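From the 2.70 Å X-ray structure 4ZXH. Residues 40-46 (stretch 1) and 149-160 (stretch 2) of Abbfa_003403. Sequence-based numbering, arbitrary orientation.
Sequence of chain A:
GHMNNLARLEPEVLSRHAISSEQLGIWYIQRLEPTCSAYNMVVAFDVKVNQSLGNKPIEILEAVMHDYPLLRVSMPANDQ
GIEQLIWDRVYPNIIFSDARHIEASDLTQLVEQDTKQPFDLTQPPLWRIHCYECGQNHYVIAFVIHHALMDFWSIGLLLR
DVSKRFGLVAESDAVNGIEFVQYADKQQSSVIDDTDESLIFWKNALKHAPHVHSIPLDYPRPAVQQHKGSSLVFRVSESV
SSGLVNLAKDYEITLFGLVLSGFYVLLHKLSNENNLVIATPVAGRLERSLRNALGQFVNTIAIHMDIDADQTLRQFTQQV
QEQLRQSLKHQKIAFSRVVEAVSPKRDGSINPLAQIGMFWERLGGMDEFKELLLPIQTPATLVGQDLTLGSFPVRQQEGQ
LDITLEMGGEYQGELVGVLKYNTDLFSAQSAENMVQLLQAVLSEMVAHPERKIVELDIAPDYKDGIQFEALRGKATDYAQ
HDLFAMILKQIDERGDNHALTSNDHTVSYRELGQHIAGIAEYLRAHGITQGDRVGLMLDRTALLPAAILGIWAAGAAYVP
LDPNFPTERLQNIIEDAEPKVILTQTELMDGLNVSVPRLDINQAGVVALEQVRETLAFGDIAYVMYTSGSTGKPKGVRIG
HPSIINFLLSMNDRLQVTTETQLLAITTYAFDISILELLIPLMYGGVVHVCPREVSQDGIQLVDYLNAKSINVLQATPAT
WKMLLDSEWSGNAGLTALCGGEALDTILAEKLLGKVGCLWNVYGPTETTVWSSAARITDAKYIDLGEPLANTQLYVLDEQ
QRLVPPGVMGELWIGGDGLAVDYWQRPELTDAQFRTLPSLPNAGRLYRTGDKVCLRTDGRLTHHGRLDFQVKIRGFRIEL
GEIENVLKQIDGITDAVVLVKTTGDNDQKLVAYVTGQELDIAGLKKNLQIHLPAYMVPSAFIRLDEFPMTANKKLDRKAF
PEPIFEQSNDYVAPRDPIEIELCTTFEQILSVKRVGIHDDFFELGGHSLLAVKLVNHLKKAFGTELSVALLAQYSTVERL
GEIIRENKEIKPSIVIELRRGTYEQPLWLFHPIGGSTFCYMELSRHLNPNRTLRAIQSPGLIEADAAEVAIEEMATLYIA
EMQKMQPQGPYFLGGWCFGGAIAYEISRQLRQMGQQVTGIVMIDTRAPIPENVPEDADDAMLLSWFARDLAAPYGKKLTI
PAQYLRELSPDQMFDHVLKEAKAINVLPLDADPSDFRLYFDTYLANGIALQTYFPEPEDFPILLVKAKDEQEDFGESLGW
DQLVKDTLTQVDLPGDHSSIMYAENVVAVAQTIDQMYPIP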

ATOM      1  N   ASN A  40       1.982 -24.611  -5.634  1.00 19.05           N
ATOM      2  CA  ASN A  40       2.575 -25.943  -5.600  1.00 17.81           C
ATOM      3  C   ASN A  40       1.626 -26.974  -5.008  1.00 31.43           C
ATOM      4  O   ASN A  40       1.644 -27.179  -3.796  1.00 35.90           O
ATOM      5  CB  ASN A  40       3.847 -25.939  -4.749  1.00 29.16           C
ATOM      6  CG  ASN A  40       4.982 -25.180  -5.381  1.00 18.34           C
ATOM      7  OD1 ASN A  40       4.786 -24.358  -6.265  1.00 39.95           O
ATOM      8  ND2 ASN A  40       6.186 -25.452  -4.918  1.00 20.96           N
ATOM      9  N   MET A  41       0.797 -27.617  -5.831  1.00 17.74           N
ATOM     10  CA  MET A  41      -0.051 -28.688  -5.324  1.00 28.27           C
ATOM     11  C   MET A  41       0.809 -29.871  -4.831  1.00 37.80           C
ATOM     12  O   MET A  41       1.809 -30.267  -5.466  1.00 36.25           O
ATOM     13  CB  MET A  41      -1.022 -29.172  -6.384  1.00 18.03           C
ATOM     14  CG  MET A  41      -1.579 -28.101  -7.290  1.00 39.53           C
ATOM     15  SD  MET A  41      -2.855 -28.712  -8.372  1.00 30.79           S
ATOM     16  CE  MET A  41      -4.058 -29.195  -7.150  1.00 81.26           C
ATOM     17  N   VAL A  42       0.417 -30.426  -3.693  1.00 25.29           N
ATOM     18  CA  VAL A  42       1.182 -31.484  -3.064  1.00 26.13           C
ATOM     19  C   VAL A  42       0.273 -32.556  -2.521  1.00 27.95           C
ATOM     20  O   VAL A  42      -0.583 -32.278  -1.678  1.00 25.57           O
ATOM     21  CB  VAL A  42       2.046 -30.971  -1.871  1.00 28.59           C
ATOM     22  CG1 VAL A  42       2.772 -32.151  -1.203  1.00 19.15           C
ATOM     23  CG2 VAL A  42       3.018 -29.911  -2.316  1.00 21.20           C
ATOM     24  N   VAL A  43       0.464 -33.779  -3.002  1.00 29.03           N
ATOM     25  CA  VAL A  43      -0.132 -34.944  -2.376  1.00 25.54           C
ATOM     26  C   VAL A  43       1.026 -35.814  -1.859  1.00 29.66           C
ATOM     27  O   VAL A  43       2.005 -36.037  -2.589  1.00 25.33           O
ATOM     28  CB  VAL A  43      -1.044 -35.723  -3.366  1.00 26.56           C
ATOM     29  CG1 VAL A  43      -0.319 -36.034  -4.655  1.00 27.63           C
ATOM     30  CG2 VAL A  43      -1.529 -36.998  -2.751  1.00 31.97           C
ATOM     31  N   ALA A  44       0.931 -36.282  -0.609  1.00 32.46           N
ATOM     32  CA  ALA A  44       2.029 -37.037   0.017  1.00 21.23           C
ATOM     33  C   ALA A  44       1.571 -38.311   0.733  1.00 34.23           C
ATOM     34  O   ALA A  44       0.440 -38.400   1.241  1.00 34.31           O
ATOM     35  CB  ALA A  44       2.779 -36.150   1.001  1.00 21.24           C
ATOM     36  N   PHE A  45       2.466 -39.294   0.811  1.00 27.94           N
ATOM     37  CA  PHE A  45       2.082 -40.578   1.371  1.00 27.50           C
ATOM     38  C   PHE A  45       3.172 -41.198   2.201  1.00 29.40           C
ATOM     39  O   PHE A  45       4.359 -41.035   1.934  1.00 27.95           O
ATOM     40  CB  PHE A  45       1.675 -41.563   0.267  1.00 23.95           C
ATOM     41  CG  PHE A  45       0.477 -41.128  -0.537  1.00 25.99           C
ATOM     42  CD1 PHE A  45      -0.798 -41.165   0.012  1.00 27.65           C
ATOM     43  CD2 PHE A  45       0.623 -40.693  -1.841  1.00 32.42           C
ATOM     44  CE1 PHE A  45      -1.911 -40.771  -0.720  1.00 23.47           C
ATOM     45  CE2 PHE A  45      -0.487 -40.301  -2.586  1.00 42.94           C
ATOM     46  CZ  PHE A  45      -1.758 -40.347  -2.021  1.00 38.21           C
ATOM     47  N   ASP A  46       2.740 -41.894   3.242  1.00 30.43           N
ATOM     48  CA  ASP A  46       3.591 -42.815   3.953  1.00 35.90           C
ATOM     49  C   ASP A  46       3.612 -44.062   3.075  1.00 35.47           C
ATOM     50  O   ASP A  46       2.551 -44.533   2.674  1.00 33.40           O
ATOM     51  CB  ASP A  46       3.029 -43.083   5.350  1.00 40.68           C
ATOM     52  CG  ASP A  46       4.000 -43.810   6.243  1.00 49.86           C
ATOM     53  OD1 ASP A  46       4.641 -44.766   5.764  1.00 53.05           O
ATOM     54  OD2 ASP A  46       4.151 -43.395   7.413  1.00 58.07           O
ATOM     55  N   LEU A 149       0.094 -26.246 -14.405  1.00 29.55           N
ATOM     56  CA  LEU A 149       0.140 -27.419 -15.273  1.00 24.79           C
ATOM     57  C   LEU A 149      -1.169 -28.193 -15.210  1.00 30.88           C
ATOM     58  O   LEU A 149      -1.713 -28.579 -16.244  1.00 36.13           O
ATOM     59  CB  LEU A 149       1.307 -28.331 -14.905  1.00 23.25           C
ATOM     60  CG  LEU A 149       1.550 -29.479 -15.898  1.00 32.34           C
ATOM     61  CD1 LEU A 149       2.079 -28.977 -17.272  1.00 23.08           C
ATOM     62  CD2 LEU A 149       2.463 -30.574 -15.320  1.00 24.60           C
ATOM     63  N   MET A 150      -1.680 -28.442 -14.007  1.00 29.13           N
ATOM     64  CA  MET A 150      -2.941 -29.174 -13.905  1.00 28.71           C
ATOM     65  C   MET A 150      -3.635 -28.873 -12.592  1.00 27.42           C
ATOM     66  O   MET A 150      -3.034 -28.343 -11.667  1.00 31.08           O
ATOM     67  CB  MET A 150      -2.734 -30.699 -14.083  1.00 32.62           C
ATOM     68  CG  MET A 150      -1.782 -31.424 -13.100  1.00 36.58           C
ATOM     69  SD  MET A 150      -1.630 -33.247 -13.382  1.00 21.26           S
ATOM     70  CE  MET A 150      -0.548 -33.283 -14.789  1.00 33.09           C
ATOM     71  N   ASP A 151      -4.921 -29.179 -12.533  1.00 24.51           N
ATOM     72  CA  ASP A 151      -5.690 -28.954 -11.328  1.00 24.57           C
ATOM     73  C   ASP A 151      -5.779 -30.233 -10.480  1.00 28.19           C
ATOM     74  O   ASP A 151      -5.216 -31.264 -10.825  1.00 31.45           O
ATOM     75  CB  ASP A 151      -7.084 -28.442 -11.697  1.00 27.74           C
ATOM     76  CG  ASP A 151      -7.771 -29.325 -12.697  1.00 33.27           C
ATOM     77  OD1 ASP A 151      -7.402 -30.516 -12.769  1.00 30.16           O
ATOM     78  OD2 ASP A 151      -8.684 -28.839 -13.406  1.00 44.53           O
ATOM     79  N   PHE A 152      -6.499 -30.142  -9.373  1.00 31.13           N
ATOM     80  CA  PHE A 152      -6.676 -31.243  -8.449  1.00 28.56           C
ATOM     81  C   PHE A 152      -7.483 -32.391  -9.063  1.00 33.89           C
ATOM     82  O   PHE A 152      -7.118 -33.559  -8.883  1.00 33.24           O
ATOM     83  CB  PHE A 152      -7.352 -30.739  -7.180  1.00 34.61           C
ATOM     84  CG  PHE A 152      -7.240 -31.676  -6.019  1.00 51.68           C
ATOM     85  CD1 PHE A 152      -6.008 -31.912  -5.416  1.00 57.75           C
ATOM     86  CD2 PHE A 152      -8.372 -32.314  -5.516  1.00 55.86           C
ATOM     87  CE1 PHE A 152      -5.904 -32.787  -4.338  1.00 55.10           C
ATOM     88  CE2 PHE A 152      -8.278 -33.181  -4.439  1.00 50.98           C
ATOM     89  CZ  PHE A 152      -7.041 -33.419  -3.852  1.00 51.51           C
ATOM     90  N   TRP A 153      -8.564 -32.073  -9.783  1.00 28.62           N
ATOM     91  CA  TRP A 153      -9.320 -33.120 -10.479  1.00 27.78           C
ATOM     92  C   TRP A 153      -8.322 -33.982 -11.277  1.00 33.36           C
ATOM     93  O   TRP A 153      -8.430 -35.206 -11.290  1.00 37.87           O
ATOM     94  CB  TRP A 153     -10.413 -32.516 -11.383  1.00 28.80           C
ATOM     95  CG  TRP A 153     -11.359 -33.494 -12.068  1.00 49.55           C
ATOM     96  CD1 TRP A 153     -11.275 -33.942 -13.352  1.00 48.54           C
ATOM     97  CD2 TRP A 153     -12.533 -34.106 -11.515  1.00 84.66           C
ATOM     98  NE1 TRP A 153     -12.307 -34.789 -13.639  1.00 54.99           N
ATOM     99  CE2 TRP A 153     -13.093 -34.917 -12.528  1.00 85.78           C
ATOM    100  CE3 TRP A 153     -13.150 -34.074 -10.258  1.00100.43           C
ATOM    101  CZ2 TRP A 153     -14.249 -35.691 -12.319  1.00101.50           C
ATOM    102  CZ3 TRP A 153     -14.304 -34.848 -10.052  1.00102.59           C
ATOM    103  CH2 TRP A 153     -14.835 -35.640 -11.078  1.00103.33           C
ATOM    104  N   SER A 154      -7.322 -33.343 -11.887  1.00 33.80           N
ATOM    105  CA  SER A 154      -6.303 -34.054 -12.665  1.00 28.72           C
ATOM    106  C   SER A 154      -5.450 -34.948 -11.787  1.00 33.94           C
ATOM    107  O   SER A 154      -5.104 -36.075 -12.183  1.00 26.33           O
ATOM    108  CB  SER A 154      -5.404 -33.075 -13.423  1.00 24.96           C
ATOM    109  OG  SER A 154      -6.136 -32.401 -14.437  1.00 34.34           O
ATOM    110  N   ILE A 155      -5.104 -34.436 -10.604  1.00 32.74           N
ATOM    111  CA  ILE A 155      -4.363 -35.211  -9.618  1.00 32.67           C
ATOM    112  C   ILE A 155      -5.063 -36.542  -9.346  1.00 39.80           C
ATOM    113  O   ILE A 155      -4.437 -37.599  -9.361  1.00 55.71           O
ATOM    114  CB  ILE A 155      -4.202 -34.448  -8.289  1.00 38.65           C
ATOM    115  CG1 ILE A 155      -3.183 -33.304  -8.426  1.00 44.26           C
ATOM    116  CG2 ILE A 155      -3.780 -35.389  -7.181  1.00 35.72           C
ATOM    117  CD1 ILE A 155      -1.963 -33.673  -9.217  1.00 43.82           C
ATOM    118  N   GLY A 156      -6.371 -36.490  -9.128  1.00 27.01           N
ATOM    119  CA  GLY A 156      -7.115 -37.687  -8.809  1.00 28.35           C
ATOM    120  C   GLY A 156      -7.137 -38.663  -9.966  1.00 33.55           C
ATOM    121  O   GLY A 156      -7.026 -39.860  -9.775  1.00 33.23           O
ATOM    122  N   LEU A 157      -7.293 -38.142 -11.173  1.00 32.85           N
ATOM    123  CA  LEU A 157      -7.214 -38.966 -12.356  1.00 31.13           C
ATOM    124  C   LEU A 157      -5.863 -39.666 -12.410  1.00 36.86           C
ATOM    125  O   LEU A 157      -5.759 -40.829 -12.783  1.00 41.99           O
ATOM    126  CB  LEU A 157      -7.419 -38.121 -13.605  1.00 33.25           C
ATOM    127  CG  LEU A 157      -8.838 -37.663 -13.915  1.00 34.99           C
ATOM    128  CD1 LEU A 157      -8.805 -36.818 -15.173  1.00 37.61           C
ATOM    129  CD2 LEU A 157      -9.735 -38.854 -14.119  1.00 28.11           C
ATOM    130  N   LEU A 158      -4.825 -38.946 -12.018  1.00 36.78           N
ATOM    131  CA  LEU A 158      -3.484 -39.458 -12.157  1.00 34.70           C
ATOM    132  C   LEU A 158      -3.187 -40.416 -11.014  1.00 36.61           C
ATOM    133  O   LEU A 158      -2.655 -41.517 -11.220  1.00 39.24           O
ATOM    134  CB  LEU A 158      -2.505 -38.306 -12.197  1.00 37.89           C
ATOM    135  CG  LEU A 158      -1.121 -38.621 -12.738  1.00 39.74           C
ATOM    136  CD1 LEU A 158      -1.234 -39.527 -13.942  1.00 32.48           C
ATOM    137  CD2 LEU A 158      -0.447 -37.295 -13.107  1.00 32.08           C
ATOM    138  N   LEU A 159      -3.579 -40.001  -9.814  1.00 29.62           N
ATOM    139  CA  LEU A 159      -3.458 -40.822  -8.609  1.00 26.47           C
ATOM    140  C   LEU A 159      -4.127 -42.188  -8.762  1.00 32.78           C
ATOM    141  O   LEU A 159      -3.567 -43.221  -8.393  1.00 37.86           O
ATOM    142  CB  LEU A 159      -4.065 -40.088  -7.423  1.00 28.24           C
ATOM    143  CG  LEU A 159      -4.159 -40.855  -6.112  1.00 33.72           C
ATOM    144  CD1 LEU A 159      -2.803 -41.434  -5.747  1.00 26.12           C
ATOM    145  CD2 LEU A 159      -4.665 -39.928  -5.015  1.00 30.05           C
ATOM    146  N   ARG A 160      -5.334 -42.197  -9.307  1.00 28.13           N
ATOM    147  CA  ARG A 160      -6.043 -43.442  -9.410  1.00 29.48           C
ATOM    148  C   ARG A 160      -5.337 -44.338 -10.422  1.00 36.31           C
ATOM    149  O   ARG A 160      -5.061 -45.498 -10.144  1.00 39.90           O
ATOM    150  CB  ARG A 160      -7.501 -43.225  -9.799  1.00 28.74           C
ATOM    151  CG  ARG A 160      -8.280 -44.545  -9.763  1.00 38.02           C
ATOM    152  CD  ARG A 160      -9.781 -44.424  -9.888  1.00 30.43           C
ATOM    153  NE  ARG A 160     -10.312 -45.701  -9.434  1.00 53.03           N
ATOM    154  CZ  ARG A 160     -10.644 -45.959  -8.171  1.00 48.99           C
ATOM    155  NH1 ARG A 160     -10.539 -45.002  -7.242  1.00 47.20           N
ATOM    156  NH2 ARG A 160     -11.078 -47.172  -7.836  1.00 36.66           N
TER

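Residues 40-46 form an extended β-strand, and residues 152-160 form a helix that follows a short loop, 149-151. The two elements run in broadly the same direction, with 33° between their N-to-C axes, and their axes approach to 10.3 Å. This spacing leaves room for a layer of side chains between the backbones, and no hydrogen bond crosses the contact. In register, Met41 lies across from Phe152 (CA to CA, 7.8 Å) and Val43 across from Ile155 (CA to CA, 8.4 Å).

Asp151 occupies the N-cap position, immediately before the helix. Asp151 OD1 accepts a hydrogen bond from Ser154 N at 3.0 Å, satisfying an amide that has no preceding helical turn to bond to. From there the i to i+4 pattern begins with Ile155 N to Asp151 O (3.2 Å) and continues through Arg160 N to Gly156 O (2.9 Å). The CA-to-CB bond of Asp151 points away from the strand, and Asp151 OD1 lies 6.7 Å from Met41 CE, outside the apolar contact.

The alternation of the strand directs Met41, Val43 and Phe45 toward the helix, whereas Val42 points away. On the helix, Ile155 and Leu159, one turn apart, point toward the strand. The resulting contact is small, burying 289 Å² over both sides, and is mainly apolar.

Met41 contributes the largest share. Its side chain (chi1 m, chi2 t, chi3 p) reaches the beginning of the helix, bringing Met41 SD to 3.3 Å from Met150 O and Met41 CE to 3.4 Å from Phe152 N. The methionine thus packs against main chain as well as side chains. The same methyl, Met41 CE, lies 3.6 Å from Phe152 CB and sits at the edge of the Phe152 ring, near its plane; the ring therefore does not lay its face over the methionine. Phe152 itself leaves the backbone sideways to the strand and remains partly exposed.

Farther along, the packing is looser. Ile155 lies within reach of two strand residues: Ile155 CG1 is 4.4 Å from Met41 CE, and Ile155 CG2 is 4.3 Å from Val43 CG1. Bridging successive inward-facing positions of the strand, it links the Met41 contact to that of Val43. One helical turn later, Leu159 CD1 comes within 4.0 Å of Phe45 CZ, approaching the ring obliquely. Met41, Val43 and Phe45 thus meet the helix in sequence order, as expected for two elements running in similar directions.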